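Local coordinates for sensory box/GGDEF family protein (Caulobacter crescentus, PDB 4YME) that probably takes part in cyclic di-GMP signalling at the cell membrane, this fragment being its GGDEF domain of the diguanylate cyclase family, at residues M18-A23 / E140-N145; L34-I39 / A144-A149; S75-L80 / F85-I90. One frame throughout, in Å; residues are numbered along the deposited sequence.

Contact 1: residues M18-A23 / E140-N145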
loop_
_atom_site.group_PDB
_atom_site.type_symbol
_atom_site.label_atom_id
_atom_site.label_comp_id
_atom_site.label_asym_id
_atom_site.label_seq_id
_atom_site.Cartn_x
_atom_site.Cartn_y
_atom_site.Cartn_z
HETATM N N MSE A 18 -6.953 9.358 -9.206
HETATM C CA MSE A 18 -8.086 9.303 -10.170
HETATM C C MSE A 18 -8.958 8.062 -9.923
HETATM O O MSE A 18 -10.178 8.114 -9.926
HETATM C CB MSE A 18 -7.613 9.239 -11.606
HETATM C CG MSE A 18 -6.918 10.458 -12.021
HETATM SE SE MSE A 18 -6.272 10.381 -13.863
HETATM C CE MSE A 18 -5.595 8.601 -14.165
ATOM N N ARG A 19 -8.301 6.940 -9.738
ATOM C CA ARG A 19 -9.022 5.681 -9.558
ATOM C C ARG A 19 -9.721 5.613 -8.195
ATOM O O ARG A 19 -10.805 5.066 -8.094
ATOM C CB ARG A 19 -8.105 4.492 -9.806
ATOM C CG ARG A 19 -7.803 4.276 -11.318
ATOM C CD ARG A 19 -7.058 2.987 -11.546
ATOM N NE ARG A 19 -7.918 1.839 -11.207
ATOM C CZ ARG A 19 -7.559 0.559 -11.313
ATOM N NH1 ARG A 19 -6.342 0.253 -11.730
ATOM N NH2 ARG A 19 -8.388 -0.404 -10.971
ATOM N N LEU A 20 -9.111 6.218 -7.173
ATOM C CA LEU A 20 -9.723 6.272 -5.833
ATOM C C LEU A 20 -10.961 7.167 -5.867
ATOM O O LEU A 20 -12.003 6.832 -5.333
ATOM C CB LEU A 20 -8.678 6.720 -4.803
ATOM C CG LEU A 20 -9.245 6.922 -3.388
ATOM C CD1 LEU A 20 -9.945 5.678 -2.877
ATOM C CD2 LEU A 20 -8.046 7.265 -2.468
ATOM N N ALA A 21 -10.854 8.317 -6.549
ATOM C CA ALA A 21 -12.032 9.201 -6.661
ATOM C C ALA A 21 -13.172 8.473 -7.367
ATOM O O ALA A 21 -14.351 8.580 -6.928
ATOM C CB ALA A 21 -11.678 10.460 -7.371
ATOM N N ALA A 22 -12.844 7.735 -8.430
ATOM C CA ALA A 22 -13.901 6.985 -9.169
ATOM C C ALA A 22 -14.497 5.884 -8.296
ATOM O O ALA A 22 -15.708 5.617 -8.324
ATOM C CB ALA A 22 -13.348 6.427 -10.453
ATOM N N ALA A 23 -13.650 5.236 -7.494
ATOM C CA ALA A 23 -14.079 4.151 -6.610
ATOM C C ALA A 23 -15.064 4.666 -5.579
ATOM O O ALA A 23 -16.011 3.966 -5.243
ATOM C CB ALA A 23 -12.870 3.509 -5.916
ATOM N N GLU A 140 -8.524 12.588 -1.334
ATOM C CA GLU A 140 -7.472 13.284 -0.610
ATOM C C GLU A 140 -7.617 13.119 0.887
ATOM O O GLU A 140 -6.601 12.949 1.576
ATOM C CB GLU A 140 -7.522 14.767 -0.980
ATOM C CG GLU A 140 -7.164 15.039 -2.425
ATOM C CD GLU A 140 -8.219 14.585 -3.492
ATOM O OE1 GLU A 140 -9.492 14.491 -3.276
ATOM O OE2 GLU A 140 -7.707 14.279 -4.605
ATOM N N ALA A 141 -8.868 13.160 1.384
ATOM C CA ALA A 141 -9.141 12.965 2.804
ATOM C C ALA A 141 -8.733 11.569 3.236
ATOM O O ALA A 141 -8.072 11.421 4.261
ATOM C CB ALA A 141 -10.541 13.209 3.153
ATOM N N LEU A 142 -9.096 10.560 2.452
ATOM C CA LEU A 142 -8.705 9.184 2.779
ATOM C C LEU A 142 -7.187 8.985 2.727
ATOM O O LEU A 142 -6.652 8.231 3.560
ATOM C CB LEU A 142 -9.332 8.203 1.807
ATOM C CG LEU A 142 -10.838 8.056 2.015
ATOM C CD1 LEU A 142 -11.511 7.312 0.871
ATOM C CD2 LEU A 142 -11.165 7.365 3.333
HETATM N N MSE A 143 -6.539 9.577 1.734
HETATM C CA MSE A 143 -5.051 9.537 1.570
HETATM C C MSE A 143 -4.365 10.022 2.790
HETATM O O MSE A 143 -3.402 9.393 3.328
HETATM C CB MSE A 143 -4.609 10.530 0.487
HETATM C CG MSE A 143 -4.802 10.057 -0.861
HETATM SE SE MSE A 143 -4.172 8.251 -0.844
HETATM C CE MSE A 143 -2.327 8.604 -1.251
ATOM N N ALA A 144 -4.777 11.224 3.203
ATOM C CA ALA A 144 -4.162 11.913 4.337
ATOM C C ALA A 144 -4.376 11.146 5.620
ATOM O O ALA A 144 -3.447 10.994 6.437
ATOM C CB ALA A 144 -4.701 13.293 4.488
ATOM N N ASN A 145 -5.601 10.693 5.829
ATOM C CA ASN A 145 -5.988 9.952 7.042
ATOM C C ASN A 145 -5.253 8.629 7.098
ATOM O O ASN A 145 -4.868 8.171 8.188
ATOM C CB ASN A 145 -7.470 9.644 7.068
ATOM C CG ASN A 145 -7.883 9.031 8.368
ATOM O OD1 ASN A 145 -7.868 7.809 8.529
ATOM N ND2 ASN A 145 -8.189 9.869 9.331
#
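Two helices that cover one face of the domain's central sheet meet where Leu20, on helix 13-30, reaches toward Leu142 and Met143, on helix 139-156. The contact is small, about 115 Å² in all, and wholly apolar. Leu20 supplies the whole of one side. Its CG stands anti to the backbone N (chi1 175°), which carries the forked end outward from its helix, and the two methyls then part company. CD1 comes within 4.4 Å of Leu142 CD1, a methyl-to-methyl approach, while CD2 lies 4.3 Å from the selenium, SE, of Met143. At these distances the three side chains touch only loosely. Residue 143 is modelled as selenomethionine in two conformers. In the one described, its chain folds back compactly, with no extended torsion, and this brings SE beside the leucine fork.

In the ferredoxin-like fold of GGDEF domains, helices pack on both faces of an antiparallel sheet, and here the first and last helices share one face. Leucine suits position 20 because its branched end can pack on the opposite helix and on Val36 and Val88 of the sheet at once. Leu142 likewise rests on Val36 and also meets Ile24, further along helix 13-30. Met143, long and flexible, spans between Ile86 of the sheet and Leu16 of the helix. Toward the start of helix 139-156 a polar link joins the same two helices, Glu140 OE2 being hydrogen-bonded to Gln17 NE2.

Contact 2: residues L34-I39 / A144-A149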
loop_
_atom_site.group_PDB
_atom_site.type_symbol
_atom_site.label_atom_id
_atom_site.label_comp_id
_atom_site.label_asym_id
_atom_site.label_seq_id
_atom_site.Cartn_x
_atom_site.Cartn_y
_atom_site.Cartn_z
ATOM N N LEU A 34 -15.006 0.269 0.877
ATOM C CA LEU A 34 -13.812 0.871 0.319
ATOM C C LEU A 34 -12.865 1.245 1.459
ATOM O O LEU A 34 -13.268 1.942 2.393
ATOM C CB LEU A 34 -14.192 2.121 -0.462
ATOM C CG LEU A 34 -13.088 3.019 -0.984
ATOM C CD1 LEU A 34 -12.276 2.294 -1.919
ATOM C CD2 LEU A 34 -13.747 4.339 -1.571
ATOM N N ALA A 35 -11.630 0.790 1.353
ATOM C CA ALA A 35 -10.560 1.054 2.348
ATOM C C ALA A 35 -9.291 1.467 1.652
ATOM O O ALA A 35 -9.016 1.005 0.506
ATOM C CB ALA A 35 -10.264 -0.166 3.175
ATOM N N VAL A 36 -8.532 2.335 2.298
ATOM C CA VAL A 36 -7.227 2.783 1.794
ATOM C C VAL A 36 -6.197 2.371 2.810
ATOM O O VAL A 36 -6.290 2.747 3.980
ATOM C CB VAL A 36 -7.209 4.277 1.536
ATOM C CG1 VAL A 36 -5.856 4.785 1.131
ATOM C CG2 VAL A 36 -8.362 4.620 0.497
ATOM N N ILE A 37 -5.166 1.691 2.338
ATOM C CA ILE A 37 -4.117 1.136 3.147
ATOM C C ILE A 37 -2.813 1.744 2.736
ATOM O O ILE A 37 -2.394 1.562 1.590
ATOM C CB ILE A 37 -4.062 -0.373 3.036
ATOM C CG1 ILE A 37 -5.396 -0.997 3.421
ATOM C CG2 ILE A 37 -2.948 -0.924 3.893
ATOM C CD1 ILE A 37 -5.589 -2.438 3.102
ATOM N N CYS A 38 -2.166 2.452 3.645
ATOM C CA CYS A 38 -0.850 3.021 3.409
ATOM C C CYS A 38 0.224 2.130 4.037
ATOM O O CYS A 38 0.098 1.732 5.189
ATOM C CB CYS A 38 -0.846 4.434 4.002
ATOM S SG CYS A 38 0.620 5.439 3.719
ATOM N N ILE A 39 1.271 1.822 3.276
ATOM C CA ILE A 39 2.256 0.826 3.667
ATOM C C ILE A 39 3.638 1.389 3.520
ATOM O O ILE A 39 3.908 2.102 2.550
ATOM C CB ILE A 39 2.203 -0.377 2.709
ATOM C CG1 ILE A 39 0.825 -1.024 2.712
ATOM C CG2 ILE A 39 3.329 -1.386 2.985
ATOM C CD1 ILE A 39 0.532 -1.940 1.527
ATOM N N ALA A 144 -4.777 11.224 3.203
ATOM C CA ALA A 144 -4.162 11.913 4.337
ATOM C C ALA A 144 -4.376 11.146 5.620
ATOM O O ALA A 144 -3.447 10.994 6.437
ATOM C CB ALA A 144 -4.701 13.293 4.488
ATOM N N ASN A 145 -5.601 10.693 5.829
ATOM C CA ASN A 145 -5.988 9.952 7.042
ATOM C C ASN A 145 -5.253 8.629 7.098
ATOM O O ASN A 145 -4.868 8.171 8.188
ATOM C CB ASN A 145 -7.470 9.644 7.068
ATOM C CG ASN A 145 -7.883 9.031 8.368
ATOM O OD1 ASN A 145 -7.868 7.809 8.529
ATOM N ND2 ASN A 145 -8.189 9.869 9.331
ATOM N N ALA A 146 -5.022 7.997 5.945
ATOM C CA ALA A 146 -4.301 6.706 5.964
ATOM C C ALA A 146 -2.847 6.931 6.302
ATOM O O ALA A 146 -2.248 6.095 6.962
ATOM C CB ALA A 146 -4.445 5.963 4.623
ATOM N N ASP A 147 -2.294 8.051 5.881
ATOM C CA ASP A 147 -0.894 8.380 6.194
ATOM C C ASP A 147 -0.749 8.677 7.705
ATOM O O ASP A 147 0.239 8.252 8.364
ATOM C CB ASP A 147 -0.497 9.591 5.341
ATOM C CG ASP A 147 0.996 9.842 5.315
ATOM O OD1 ASP A 147 1.761 8.876 5.002
ATOM O OD2 ASP A 147 1.382 11.021 5.536
HETATM N N MSE A 148 -1.718 9.374 8.284
HETATM C CA MSE A 148 -1.757 9.601 9.706
HETATM C C MSE A 148 -1.877 8.259 10.456
HETATM O O MSE A 148 -1.200 8.034 11.485
HETATM C CB MSE A 148 -2.898 10.520 10.059
HETATM C CG MSE A 148 -2.988 10.899 11.403
HETATM SE SE MSE A 148 -4.080 12.524 11.724
HETATM C CE MSE A 148 -5.757 11.814 11.145
ATOM N N ALA A 149 -2.725 7.375 9.942
ATOM C CA ALA A 149 -2.877 6.047 10.538
ATOM C C ALA A 149 -1.573 5.266 10.470
ATOM O O ALA A 149 -1.236 4.546 11.401
ATOM C CB ALA A 149 -4.007 5.310 9.824
#
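Ala146 of helix 139-156 meets Cys38 and Val36 of strand 33-41, and these three residues account for most of the 164 Å² buried. Ala146 is the small residue at the centre of the contact. Its CB points to the strand and lies 3.9 Å from Val36 CG1 and 4.0 Å from Cys38 CB, so that one methyl touches two successive inward-facing residues of the strand. It also sits 3.8 Å from the backbone O of Val36. Because alanine carries nothing beyond CB, helix and strand can come close: the CA atoms of Cys38 and Ala146 are 5.7 Å apart, and the axes of the short segments approach to 7.5 Å at a crossing angle of -46°.

Cys38 is the next step along the strand. Its CB rests 3.7 Å from Ala146 O, alongside the helix backbone. In the conformer described, SG is anti to the backbone N (chi1 -174°) and extends past the alanine to lie 3.8 Å from OD1 of Asp147, which is exposed. A short thiol side chain suits this place: its CB packs on the alanine while its sulfur reaches the carboxylate edge of the contact. Asp147 starts away from the strand at its CB, yet its OD1 reaches the sulfur and also lies near the like-charged Glu84.

Strand 33-41 is an inner strand, hydrogen-bonded to strand 84-91 along one edge and to strand 125-131 along the other. Helix 139-156 crosses the face bearing Val36 and Cys38 and also touches Ser130, whereas Ala35, Ile37 and Ile39 face helix 95-109 across the sheet.

Contact 3: residues S75-L80 / F85-I90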
loop_
_atom_site.group_PDB
_atom_site.type_symbol
_atom_site.label_atom_id
_atom_site.label_comp_id
_atom_site.label_asym_id
_atom_site.label_seq_id
_atom_site.Cartn_x
_atom_site.Cartn_y
_atom_site.Cartn_z
ATOM N N SER A 75 -9.683 -3.984 -6.798
ATOM C CA SER A 75 -8.710 -3.352 -5.904
ATOM C C SER A 75 -7.483 -2.993 -6.741
ATOM O O SER A 75 -7.272 -3.501 -7.845
ATOM C CB SER A 75 -8.399 -4.304 -4.757
ATOM O OG SER A 75 -9.571 -4.536 -4.008
ATOM N N PHE A 76 -6.634 -2.125 -6.194
ATOM C CA PHE A 76 -5.463 -1.671 -6.943
ATOM C C PHE A 76 -4.387 -1.160 -5.999
ATOM O O PHE A 76 -4.642 -0.828 -4.842
ATOM C CB PHE A 76 -5.849 -0.609 -8.001
ATOM C CG PHE A 76 -6.744 0.502 -7.503
ATOM C CD1 PHE A 76 -8.115 0.341 -7.484
ATOM C CD2 PHE A 76 -6.223 1.746 -7.132
ATOM C CE1 PHE A 76 -8.965 1.348 -7.052
ATOM C CE2 PHE A 76 -7.081 2.745 -6.758
ATOM C CZ PHE A 76 -8.452 2.541 -6.723
ATOM N N ALA A 77 -3.174 -1.079 -6.525
ATOM C CA ALA A 77 -1.968 -0.719 -5.765
ATOM C C ALA A 77 -1.165 0.311 -6.501
ATOM O O ALA A 77 -1.101 0.319 -7.736
ATOM C CB ALA A 77 -1.160 -1.903 -5.470
ATOM N N ALA A 78 -0.497 1.154 -5.732
ATOM C CA ALA A 78 0.313 2.274 -6.199
ATOM C C ALA A 78 1.598 2.397 -5.389
ATOM O O ALA A 78 1.610 1.949 -4.233
ATOM C CB ALA A 78 -0.417 3.573 -6.076
ATOM N N ARG A 79 2.643 2.961 -5.966
ATOM C CA ARG A 79 3.797 3.404 -5.181
ATOM C C ARG A 79 3.806 4.926 -5.288
ATOM O O ARG A 79 3.719 5.476 -6.386
ATOM C CB ARG A 79 5.109 2.833 -5.718
ATOM C CG ARG A 79 6.308 3.218 -4.829
ATOM C CD ARG A 79 7.634 2.614 -5.263
ATOM N NE ARG A 79 8.116 3.285 -6.420
ATOM C CZ ARG A 79 9.026 4.271 -6.432
ATOM N NH1 ARG A 79 9.618 4.757 -5.329
ATOM N NH2 ARG A 79 9.359 4.797 -7.578
ATOM N N LEU A 80 3.850 5.617 -4.153
ATOM C CA LEU A 80 3.845 7.106 -4.235
ATOM C C LEU A 80 5.193 7.683 -4.617
ATOM O O LEU A 80 5.266 8.655 -5.402
ATOM C CB LEU A 80 3.296 7.713 -2.951
ATOM C CG LEU A 80 1.882 7.214 -2.611
ATOM C CD1 LEU A 80 1.349 7.740 -1.250
ATOM C CD2 LEU A 80 0.966 7.638 -3.758
ATOM N N PHE A 85 3.756 2.833 -0.233
ATOM C CA PHE A 85 2.816 2.173 -1.136
ATOM C C PHE A 85 1.406 2.380 -0.631
ATOM O O PHE A 85 1.178 2.660 0.571
ATOM C CB PHE A 85 3.117 0.713 -1.205
ATOM C CG PHE A 85 4.473 0.386 -1.814
ATOM C CD1 PHE A 85 5.621 0.393 -1.074
ATOM C CD2 PHE A 85 4.550 0.001 -3.153
ATOM C CE1 PHE A 85 6.843 0.050 -1.646
ATOM C CE2 PHE A 85 5.760 -0.335 -3.729
ATOM C CZ PHE A 85 6.939 -0.302 -2.968
ATOM N N ILE A 86 0.426 2.275 -1.536
ATOM C CA ILE A 86 -0.970 2.368 -1.177
ATOM C C ILE A 86 -1.705 1.229 -1.835
ATOM O O ILE A 86 -1.499 0.937 -3.038
ATOM C CB ILE A 86 -1.599 3.681 -1.653
ATOM C CG1 ILE A 86 -0.933 4.872 -1.031
ATOM C CG2 ILE A 86 -3.126 3.674 -1.467
ATOM C CD1 ILE A 86 -1.418 5.192 0.255
ATOM N N VAL A 87 -2.597 0.593 -1.086
ATOM C CA VAL A 87 -3.535 -0.370 -1.648
ATOM C C VAL A 87 -4.924 0.133 -1.394
ATOM O O VAL A 87 -5.269 0.553 -0.279
ATOM C CB VAL A 87 -3.362 -1.774 -1.028
ATOM C CG1 VAL A 87 -4.496 -2.666 -1.437
ATOM C CG2 VAL A 87 -1.988 -2.353 -1.383
ATOM N N VAL A 88 -5.735 0.155 -2.444
ATOM C CA VAL A 88 -7.148 0.462 -2.336
ATOM C C VAL A 88 -7.948 -0.800 -2.501
ATOM O O VAL A 88 -7.851 -1.473 -3.520
ATOM C CB VAL A 88 -7.574 1.551 -3.352
ATOM C CG1 VAL A 88 -9.078 1.785 -3.266
ATOM C CG2 VAL A 88 -6.780 2.824 -3.191
ATOM N N GLN A 89 -8.728 -1.120 -1.461
ATOM C CA GLN A 89 -9.536 -2.336 -1.429
ATOM C C GLN A 89 -11.000 -1.975 -1.657
ATOM O O GLN A 89 -11.571 -1.181 -0.938
ATOM C CB GLN A 89 -9.424 -2.975 -0.046
ATOM C CG GLN A 89 -10.224 -4.255 0.014
ATOM C CD GLN A 89 -10.411 -4.725 1.464
ATOM O OE1 GLN A 89 -10.748 -3.926 2.367
ATOM N NE2 GLN A 89 -10.208 -5.984 1.668
ATOM N N ILE A 90 -11.584 -2.595 -2.689
ATOM C CA ILE A 90 -13.027 -2.594 -2.895
ATOM C C ILE A 90 -13.517 -4.009 -2.643
ATOM O O ILE A 90 -13.068 -4.953 -3.273
ATOM C CB ILE A 90 -13.398 -2.163 -4.311
ATOM C CG1 ILE A 90 -13.025 -0.717 -4.580
ATOM C CG2 ILE A 90 -14.908 -2.303 -4.515
ATOM C CD1 ILE A 90 -13.117 -0.238 -6.036
#
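Four backbone hydrogen bonds tie Phe76 to Val88 and Ala78 to Ile86, two for each pair. Val88 N gives the shortest, 2.8 Å to Phe76 O, and Phe76 N returns one of 3.0 Å to Val88 O. Ala78 N bonds to Ile86 O at 2.9 Å and Ile86 N to Ala78 O at 3.0 Å. Just before the first strand, Ser75 OG extends the ladder by accepting a bond of 3.1 Å from Ile90 N, its side chain standing in for a main-chain carbonyl.

The ladder belongs to an antiparallel beta hairpin, strands 76-81 and 84-91, whose turn carries the GGDEF signature of the family; Phe85 is its final residue. Ala77 with Val87 and Arg79 with Phe85 form the non-hydrogen-bonded pairs.

On the face toward helix 13-30, Phe76 and Val88 lie side by side and point the same way. Phe76 CG sits between its backbone N and carbonyl carbon (chi1 47°), which brings the ring over its neighbour: Val88 CB is 3.8 Å from the ring centroid, a CH-pi contact. Further along, Leu80 CD1 packs 3.7 Å from Ile86 CG1. On the face toward helix 53-70, the aliphatic part of Arg79 runs over the Phe85 ring, with CG 4.0 Å from the ring centroid. Arginine suits this place because its methylenes cover an aromatic face while its charged end reaches polar partners: NE makes a salt bridge with Asp5 OD2, and NH1 bonds to Gly82 O.

In the fold
All three contacts gather about the central sheet, their centres 9 to 10 Å apart. Contacts 1 and 2 share helix 139-156, including Ala144 and Asn145, and are sealed together by Val36, whose CG2 lies 3.9 Å from both Leu20 CD1 and Leu142 CB. Contact 3 joins contact 2 through the sheet itself, where Ile39 N is 2.8 Å from Phe85 O, a probable hydrogen bond. It meets contact 1 through the cation-pi pair of Arg19 and Phe76. In GGDEF enzymes of this family the hairpin turn lies at the nucleotide site; contact 3 leads into that turn, while contact 1 lies in the helical layer formed by 13-30 and 139-156 on one face of the sheet.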